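Local structure of Lmo2445 protein (Listeria monocytogenes EGD-e, 5HZL) at residues E22-A30 and L64-E75; E92-L103 and V115-N123. The protein is a secreted internalin-like leucine-rich-repeat protein of unknown function that binds calcium ions. One frame throughout, in Å; residues are numbered along the deposited sequence.

Contact 1 (E22-A30 and L64-E75). With CA (calcium ion), chain B.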
# COMPACT_ATOMS: atom_id res chain seq x y z
N GLU A 22 -16.04 -9.30 27.97
CA GLU A 22 -17.29 -8.64 27.58
C GLU A 22 -16.97 -7.40 26.76
O GLU A 22 -17.68 -7.08 25.82
CB GLU A 22 -18.18 -8.29 28.76
CG GLU A 22 -18.77 -9.50 29.49
CD GLU A 22 -19.87 -9.13 30.48
OE1 GLU A 22 -20.15 -7.91 30.67
OE2 GLU A 22 -20.47 -10.06 31.07
N ALA A 23 -15.90 -6.71 27.13
CA ALA A 23 -15.49 -5.51 26.40
C ALA A 23 -14.95 -5.85 25.01
O ALA A 23 -15.27 -5.18 24.03
CB ALA A 23 -14.44 -4.73 27.20
N PHE A 24 -14.13 -6.89 24.94
CA PHE A 24 -13.51 -7.29 23.68
C PHE A 24 -13.70 -8.79 23.50
O PHE A 24 -12.85 -9.56 23.91
CB PHE A 24 -12.03 -6.91 23.71
CG PHE A 24 -11.76 -5.50 24.20
CD1 PHE A 24 -11.99 -4.41 23.37
CD2 PHE A 24 -11.27 -5.28 25.48
CE1 PHE A 24 -11.74 -3.12 23.81
CE2 PHE A 24 -11.01 -3.98 25.93
CZ PHE A 24 -11.24 -2.90 25.09
N PRO A 25 -14.83 -9.22 22.89
CA PRO A 25 -15.13 -10.64 22.73
C PRO A 25 -14.45 -11.41 21.58
O PRO A 25 -15.12 -12.06 20.78
CB PRO A 25 -16.67 -10.66 22.65
CG PRO A 25 -17.04 -9.35 22.11
CD PRO A 25 -15.99 -8.38 22.54
N VAL A 26 -13.13 -11.36 21.54
CA VAL A 26 -12.31 -12.07 20.57
C VAL A 26 -11.19 -12.60 21.45
O VAL A 26 -10.42 -11.80 22.00
CB VAL A 26 -11.76 -11.15 19.47
CG1 VAL A 26 -10.77 -11.90 18.59
CG2 VAL A 26 -12.88 -10.56 18.64
N GLU A 27 -11.12 -13.93 21.60
CA GLU A 27 -10.12 -14.60 22.45
C GLU A 27 -8.72 -13.94 22.44
O GLU A 27 -8.25 -13.43 23.48
CB GLU A 27 -9.99 -16.09 22.07
CG GLU A 27 -8.99 -16.88 22.92
CD GLU A 27 -8.86 -18.34 22.51
OE1 GLU A 27 -9.64 -18.84 21.67
OE2 GLU A 27 -7.94 -18.99 23.06
N ALA A 28 -8.09 -13.94 21.26
CA ALA A 28 -6.76 -13.40 21.06
C ALA A 28 -6.57 -11.96 21.55
O ALA A 28 -5.56 -11.65 22.18
CB ALA A 28 -6.40 -13.47 19.59
N ILE A 29 -7.54 -11.10 21.26
CA ILE A 29 -7.48 -9.70 21.65
C ILE A 29 -7.63 -9.55 23.15
O ILE A 29 -6.86 -8.82 23.77
CB ILE A 29 -8.48 -8.84 20.85
CG1 ILE A 29 -8.08 -8.85 19.36
CG2 ILE A 29 -8.54 -7.41 21.38
CD1 ILE A 29 -8.99 -8.10 18.41
N ALA A 30 -8.59 -10.26 23.74
CA ALA A 30 -8.79 -10.20 25.20
C ALA A 30 -7.57 -10.72 25.98
O ALA A 30 -7.25 -10.20 27.05
CB ALA A 30 -10.05 -10.94 25.60
N LEU A 64 -5.32 -12.25 13.49
CA LEU A 64 -6.48 -11.36 13.49
C LEU A 64 -6.90 -10.84 12.10
O LEU A 64 -6.07 -10.51 11.26
CB LEU A 64 -6.20 -10.15 14.39
CG LEU A 64 -5.82 -10.39 15.85
CD1 LEU A 64 -5.45 -9.09 16.53
CD2 LEU A 64 -6.95 -11.05 16.60
N THR A 65 -8.22 -10.75 11.91
CA THR A 65 -8.83 -10.23 10.70
C THR A 65 -9.30 -8.83 11.04
O THR A 65 -9.22 -8.42 12.18
CB THR A 65 -10.06 -11.07 10.31
OG1 THR A 65 -11.02 -11.04 11.37
CG2 THR A 65 -9.67 -12.50 10.04
N GLY A 66 -9.80 -8.09 10.04
CA GLY A 66 -10.35 -6.74 10.24
C GLY A 66 -11.52 -6.78 11.23
O GLY A 66 -11.59 -5.95 12.13
N GLU A 67 -12.43 -7.75 11.04
CA GLU A 67 -13.57 -7.98 11.94
C GLU A 67 -13.14 -8.11 13.39
O GLU A 67 -13.72 -7.51 14.27
CB GLU A 67 -14.28 -9.30 11.58
CG GLU A 67 -15.36 -9.25 10.51
CD GLU A 67 -16.69 -8.73 11.06
OE1 GLU A 67 -17.75 -9.12 10.52
OE2 GLU A 67 -16.70 -7.97 12.05
N ASP A 68 -12.12 -8.94 13.62
CA ASP A 68 -11.60 -9.14 14.97
C ASP A 68 -11.19 -7.80 15.56
O ASP A 68 -11.64 -7.44 16.62
CB ASP A 68 -10.38 -10.10 14.98
CG ASP A 68 -10.74 -11.54 14.60
OD1 ASP A 68 -11.88 -11.97 14.87
OD2 ASP A 68 -9.85 -12.26 14.06
N LEU A 69 -10.37 -7.06 14.82
CA LEU A 69 -9.90 -5.75 15.27
C LEU A 69 -10.97 -4.69 15.51
O LEU A 69 -10.77 -3.81 16.33
CB LEU A 69 -8.87 -5.16 14.29
CG LEU A 69 -7.51 -5.83 14.21
CD1 LEU A 69 -6.71 -5.24 13.06
CD2 LEU A 69 -6.75 -5.70 15.51
N SER A 70 -12.09 -4.78 14.82
CA SER A 70 -13.16 -3.79 14.97
C SER A 70 -13.69 -3.74 16.41
O SER A 70 -14.24 -2.73 16.85
CB SER A 70 -14.28 -4.01 13.95
OG SER A 70 -14.86 -5.27 14.10
N VAL A 71 -13.51 -4.84 17.12
CA VAL A 71 -13.88 -4.96 18.53
C VAL A 71 -13.22 -3.89 19.42
O VAL A 71 -13.79 -3.51 20.45
CB VAL A 71 -13.61 -6.40 19.01
CG1 VAL A 71 -13.34 -6.49 20.49
CG2 VAL A 71 -14.76 -7.32 18.60
N LEU A 72 -12.03 -3.40 19.02
CA LEU A 72 -11.31 -2.35 19.76
C LEU A 72 -12.16 -1.08 19.92
O LEU A 72 -12.02 -0.35 20.93
CB LEU A 72 -9.97 -2.02 19.09
CG LEU A 72 -8.91 -3.14 19.12
CD1 LEU A 72 -7.70 -2.77 18.26
CD2 LEU A 72 -8.47 -3.47 20.54
N ASN A 73 -13.03 -0.81 18.94
CA ASN A 73 -13.95 0.33 19.01
C ASN A 73 -15.01 0.24 20.13
O ASN A 73 -15.77 1.19 20.33
CB ASN A 73 -14.60 0.57 17.66
CG ASN A 73 -13.62 1.14 16.65
OD1 ASN A 73 -12.81 2.00 17.00
ND2 ASN A 73 -13.71 0.70 15.41
N ASN A 74 -15.05 -0.88 20.85
CA ASN A 74 -15.96 -1.02 21.99
C ASN A 74 -15.50 -0.17 23.15
O ASN A 74 -16.23 -0.04 24.11
CB ASN A 74 -16.09 -2.46 22.47
CG ASN A 74 -16.85 -3.35 21.50
OD1 ASN A 74 -17.33 -2.89 20.46
ND2 ASN A 74 -16.96 -4.63 21.83
N GLU A 75 -14.29 0.38 23.09
CA GLU A 75 -13.79 1.24 24.15
C GLU A 75 -12.90 2.33 23.56
O GLU A 75 -12.72 2.43 22.35
CB GLU A 75 -12.99 0.42 25.18
CG GLU A 75 -13.74 -0.75 25.83
CD GLU A 75 -14.99 -0.34 26.59
OE1 GLU A 75 -15.19 0.86 26.91
OE2 GLU A 75 -15.77 -1.26 26.88
CA CA B . -5.53 -18.61 23.91

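Contact 2 (E92-L103 and V115-N123)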
# COMPACT_ATOMS: atom_id res chain seq x y z
N GLU A 92 -9.68 -6.03 5.00
CA GLU A 92 -10.12 -4.63 5.16
C GLU A 92 -9.94 -4.19 6.59
O GLU A 92 -10.61 -4.70 7.47
CB GLU A 92 -11.56 -4.44 4.68
CG GLU A 92 -11.65 -4.63 3.17
CD GLU A 92 -13.03 -4.46 2.56
OE1 GLU A 92 -14.05 -4.43 3.29
OE2 GLU A 92 -13.07 -4.38 1.32
N LEU A 93 -9.02 -3.25 6.82
CA LEU A 93 -8.76 -2.73 8.17
C LEU A 93 -9.87 -1.77 8.60
O LEU A 93 -10.19 -0.84 7.86
CB LEU A 93 -7.42 -1.97 8.21
CG LEU A 93 -6.99 -1.39 9.57
CD1 LEU A 93 -6.53 -2.47 10.55
CD2 LEU A 93 -5.86 -0.39 9.38
N PRO A 94 -10.46 -1.97 9.79
CA PRO A 94 -11.51 -1.03 10.16
C PRO A 94 -10.97 0.36 10.55
O PRO A 94 -9.75 0.56 10.71
CB PRO A 94 -12.16 -1.70 11.37
CG PRO A 94 -11.02 -2.42 12.02
CD PRO A 94 -10.16 -2.91 10.88
N ASP A 95 -11.90 1.30 10.70
CA ASP A 95 -11.63 2.67 11.11
C ASP A 95 -11.59 2.60 12.65
O ASP A 95 -12.64 2.47 13.29
CB ASP A 95 -12.74 3.59 10.58
CG ASP A 95 -12.61 5.05 11.04
OD1 ASP A 95 -11.93 5.33 12.04
OD2 ASP A 95 -13.24 5.91 10.37
N LEU A 96 -10.39 2.69 13.22
CA LEU A 96 -10.19 2.63 14.68
C LEU A 96 -9.98 3.99 15.37
O LEU A 96 -9.53 4.03 16.51
CB LEU A 96 -9.00 1.70 15.00
CG LEU A 96 -9.11 0.23 14.57
CD1 LEU A 96 -7.80 -0.49 14.77
CD2 LEU A 96 -10.22 -0.49 15.33
N SER A 97 -10.32 5.09 14.69
CA SER A 97 -10.16 6.44 15.26
C SER A 97 -10.99 6.70 16.53
O SER A 97 -10.65 7.55 17.33
CB SER A 97 -10.51 7.51 14.23
OG SER A 97 -11.86 7.39 13.81
N GLU A 98 -12.07 5.94 16.67
CA GLU A 98 -12.98 6.04 17.81
C GLU A 98 -12.23 5.50 19.06
O GLU A 98 -12.25 6.10 20.13
CB GLU A 98 -14.25 5.20 17.52
CG GLU A 98 -15.51 5.52 18.32
CD GLU A 98 -16.18 6.85 17.93
OE1 GLU A 98 -15.70 7.54 17.00
OE2 GLU A 98 -17.23 7.20 18.56
N ALA A 99 -11.55 4.38 18.87
CA ALA A 99 -10.79 3.72 19.93
C ALA A 99 -9.38 4.24 20.16
O ALA A 99 -8.84 4.09 21.26
CB ALA A 99 -10.69 2.23 19.63
N LEU A 100 -8.79 4.86 19.15
CA LEU A 100 -7.42 5.33 19.25
C LEU A 100 -7.28 6.81 18.91
O LEU A 100 -6.58 7.18 17.97
CB LEU A 100 -6.56 4.47 18.33
CG LEU A 100 -6.67 2.96 18.56
CD1 LEU A 100 -5.93 2.21 17.45
CD2 LEU A 100 -6.13 2.57 19.93
N PRO A 101 -7.91 7.68 19.71
CA PRO A 101 -7.83 9.12 19.43
C PRO A 101 -6.42 9.73 19.52
O PRO A 101 -6.14 10.71 18.84
CB PRO A 101 -8.74 9.73 20.50
CG PRO A 101 -8.65 8.77 21.64
CD PRO A 101 -8.54 7.41 21.02
N ALA A 102 -5.53 9.15 20.33
CA ALA A 102 -4.16 9.65 20.50
C ALA A 102 -3.12 8.95 19.62
O ALA A 102 -1.91 9.19 19.77
CB ALA A 102 -3.77 9.50 21.96
N LEU A 103 -3.57 8.12 18.68
CA LEU A 103 -2.67 7.36 17.83
C LEU A 103 -1.65 8.21 17.07
O LEU A 103 -2.02 9.19 16.42
CB LEU A 103 -3.47 6.50 16.86
CG LEU A 103 -2.69 5.41 16.12
CD1 LEU A 103 -1.99 4.47 17.11
CD2 LEU A 103 -3.63 4.64 15.22
N VAL A 115 -7.06 -3.00 2.39
CA VAL A 115 -7.64 -1.65 2.36
C VAL A 115 -7.29 -0.93 3.65
O VAL A 115 -7.57 -1.46 4.74
CB VAL A 115 -9.20 -1.66 2.30
CG1 VAL A 115 -9.79 -0.26 2.43
CG2 VAL A 115 -9.69 -2.33 1.03
N PHE A 116 -6.71 0.26 3.51
CA PHE A 116 -6.37 1.10 4.65
C PHE A 116 -7.29 2.31 4.46
O PHE A 116 -6.97 3.21 3.70
CB PHE A 116 -4.89 1.46 4.62
CG PHE A 116 -4.47 2.31 5.77
CD1 PHE A 116 -4.18 1.74 7.01
CD2 PHE A 116 -4.37 3.69 5.62
CE1 PHE A 116 -3.79 2.54 8.08
CE2 PHE A 116 -3.99 4.49 6.69
CZ PHE A 116 -3.70 3.91 7.92
N PRO A 117 -8.43 2.35 5.18
CA PRO A 117 -9.40 3.44 4.97
C PRO A 117 -9.01 4.82 5.48
O PRO A 117 -8.11 4.97 6.32
CB PRO A 117 -10.63 2.95 5.76
CG PRO A 117 -10.03 2.24 6.93
CD PRO A 117 -8.74 1.60 6.42
N ASP A 118 -9.72 5.81 4.94
CA ASP A 118 -9.55 7.19 5.32
C ASP A 118 -10.15 7.21 6.73
O ASP A 118 -11.26 6.72 6.97
CB ASP A 118 -10.27 8.13 4.34
CG ASP A 118 -9.65 8.13 2.92
OD1 ASP A 118 -8.43 7.84 2.75
OD2 ASP A 118 -10.38 8.44 1.96
N ALA A 119 -9.37 7.74 7.66
CA ALA A 119 -9.76 7.77 9.06
C ALA A 119 -9.18 8.98 9.74
O ALA A 119 -8.08 9.44 9.42
CB ALA A 119 -9.27 6.51 9.74
N ASN A 120 -9.93 9.48 10.72
CA ASN A 120 -9.55 10.66 11.45
C ASN A 120 -8.53 10.43 12.57
O ASN A 120 -8.91 10.15 13.70
CB ASN A 120 -10.85 11.28 12.01
CG ASN A 120 -10.62 12.61 12.69
OD1 ASN A 120 -9.66 13.34 12.40
ND2 ASN A 120 -11.52 12.96 13.59
N TYR A 121 -7.25 10.54 12.25
CA TYR A 121 -6.16 10.39 13.23
C TYR A 121 -5.32 11.68 13.18
O TYR A 121 -4.33 11.76 12.45
CB TYR A 121 -5.27 9.17 12.97
CG TYR A 121 -5.92 7.82 12.94
CD1 TYR A 121 -6.27 7.16 14.10
CD2 TYR A 121 -6.11 7.16 11.74
CE1 TYR A 121 -6.84 5.89 14.06
CE2 TYR A 121 -6.68 5.90 11.69
CZ TYR A 121 -7.04 5.26 12.85
OH TYR A 121 -7.58 4.01 12.76
N PRO A 122 -5.71 12.69 13.95
CA PRO A 122 -4.99 13.98 13.96
C PRO A 122 -3.51 13.90 14.29
O PRO A 122 -2.70 14.57 13.66
CB PRO A 122 -5.70 14.76 15.08
CG PRO A 122 -7.03 14.13 15.22
CD PRO A 122 -6.85 12.69 14.89
N ASN A 123 -3.17 13.06 15.27
CA ASN A 123 -1.81 12.91 15.76
C ASN A 123 -0.96 11.87 15.04
O ASN A 123 0.20 11.68 15.41
CB ASN A 123 -1.87 12.55 17.24
CG ASN A 123 -2.64 13.57 18.06
OD1 ASN A 123 -2.88 14.68 17.62
ND2 ASN A 123 -3.03 13.18 19.26
O HOH W 1 -4.61 10.37 16.12

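Contact 1 (E22-A30 and L64-E75)
Phe-24 and Val-71 bring the two backbones closest, with their CA atoms 5.7 Å apart. Segment 22-30 turns a corner here: one helix ends at Ala-23, Pro-25 centres an inverse gamma turn, and Val-26 is the N-cap residue of the next helix. Segment 64-75 starts helix 66-70 with a capping box, in which Asp-68 N bonds to Thr-65 OG1 and Thr-65 N to Asp-68 OD2. Its later turns, 71-74, are 3-10.

One hydrogen bond crosses between the segments. Asn-74 ND2 gives it to Ala-23 O over 2.8 Å, at 158° on the hydrogen. Ala-23 O lies close to the amide plane of Asn-74. The bond ties the last residue of the first helix to the 3-10 segment 71-74. Beside it, Val-71 CG1 meets the edge of the Phe-24 ring in its plane and also packs on Phe-24 CB at 3.5 Å. Ring atom CZ of Phe-24 reaches Glu-75 CG at 3.4 Å, and the Glu-75 carboxylate stands 81° to the ring. Val-26 divides its branches: CG2 touches Val-71 CG2 at 3.7 Å, while CG1 faces the Asp-68 carboxylate. Ile-29 makes contacts from Leu-64 to Leu-72. With CG1 beside its backbone N (chi1 -65°), it lays CG1 on Leu-64 CD2 at 3.7 Å, and its CD1 reaches the backbone at Asp-68. Its CG2 meets Leu-72 CD2.

Glu-27 OE2 binds a calcium ion at 2.6 Å, together with Glu-31. The contact joins the helical N-terminal cap to helix 66-70, which comes between strands 56-58 and 82-84 in the chain; these two are adjacent in the parallel sheet.

Contact 2 (E92-L103 and V115-N123)
Leu-93 N donates to Val-115 O over 3.1 Å, at 159° and in the carbonyl plane. This bond belongs to the short parallel bridge of Glu-92 with Val-115. Leu-96 N donates to Tyr-121 OH over the same 3.1 Å, a more bent bond of 135°. Within segment 92-103, Asp-95 OD1 takes two bonds from Ser-97. The backbone N comes nearly along the C-O axis and closes an Asx turn. Ser-97 OG donates to Asp-95 OD1 at 2.7 Å, on the syn lone pair of that oxygen. The pair fixes the Asp-95 carboxylate, whose OD1 also touches Ala-119 CB. A water spans the other end: it donates to Pro-101 O and Leu-103 O and accepts from Asn-123 N.

Tyr-121 has the largest share of the buried surface. Its CG stands beside the backbone N (chi1 -58°), which swings the ring in against segment 92-103. Ser-97 CB sits over one face, 4.0 Å above the plane and toward the rim. Leu-100 O lies at the edge, in plane. Leu-103 runs alongside, with CD2 3.6 Å from Tyr-121 CE1. Farther along, Leu-93 lies beside Phe-116, its CD2 3.6 Å from Phe-116 CD1. The Pro-117 ring packs over the Leu-93 carbonyl. Glu-92 CG packs along Val-115 CG2.

These are probably equivalent loops of successive leucine-rich repeats, one leading to strand 105-107 and the other to strand 126-128 of the parallel sheet. Leu-96, Leu-100 and Leu-103 also pack on Leu-83 of strand 82-84, and Leu-93 on Leu-69 of helix 66-70. Beyond the other loop, Phe-116 touches Met-144 and Tyr-121 pairs by backbone with Gly-143.

How the contacts relate
The two contacts follow each other along the solenoid, with centres about 15 Å apart. Contact 1 joins the N-terminal cap to the region of helix 66-70, and contact 2 lies farther along, with the meeting of 64-75 and 92-103 in between. Asn-73 connects them directly: its ND2 probably bonds to Asp-95 O at 3.0 Å, and its OD1 probably to Ala-99 N at 3.3 Å, the latter bond being weak. Ala-99 CB also packs against Leu-72 O and Glu-75 O. Segment 64-75 therefore has the cap on one flank and loop 92-103 on another. Calcium belongs to contact 1, through Glu-27; contact 2 lies away from the known binding sites.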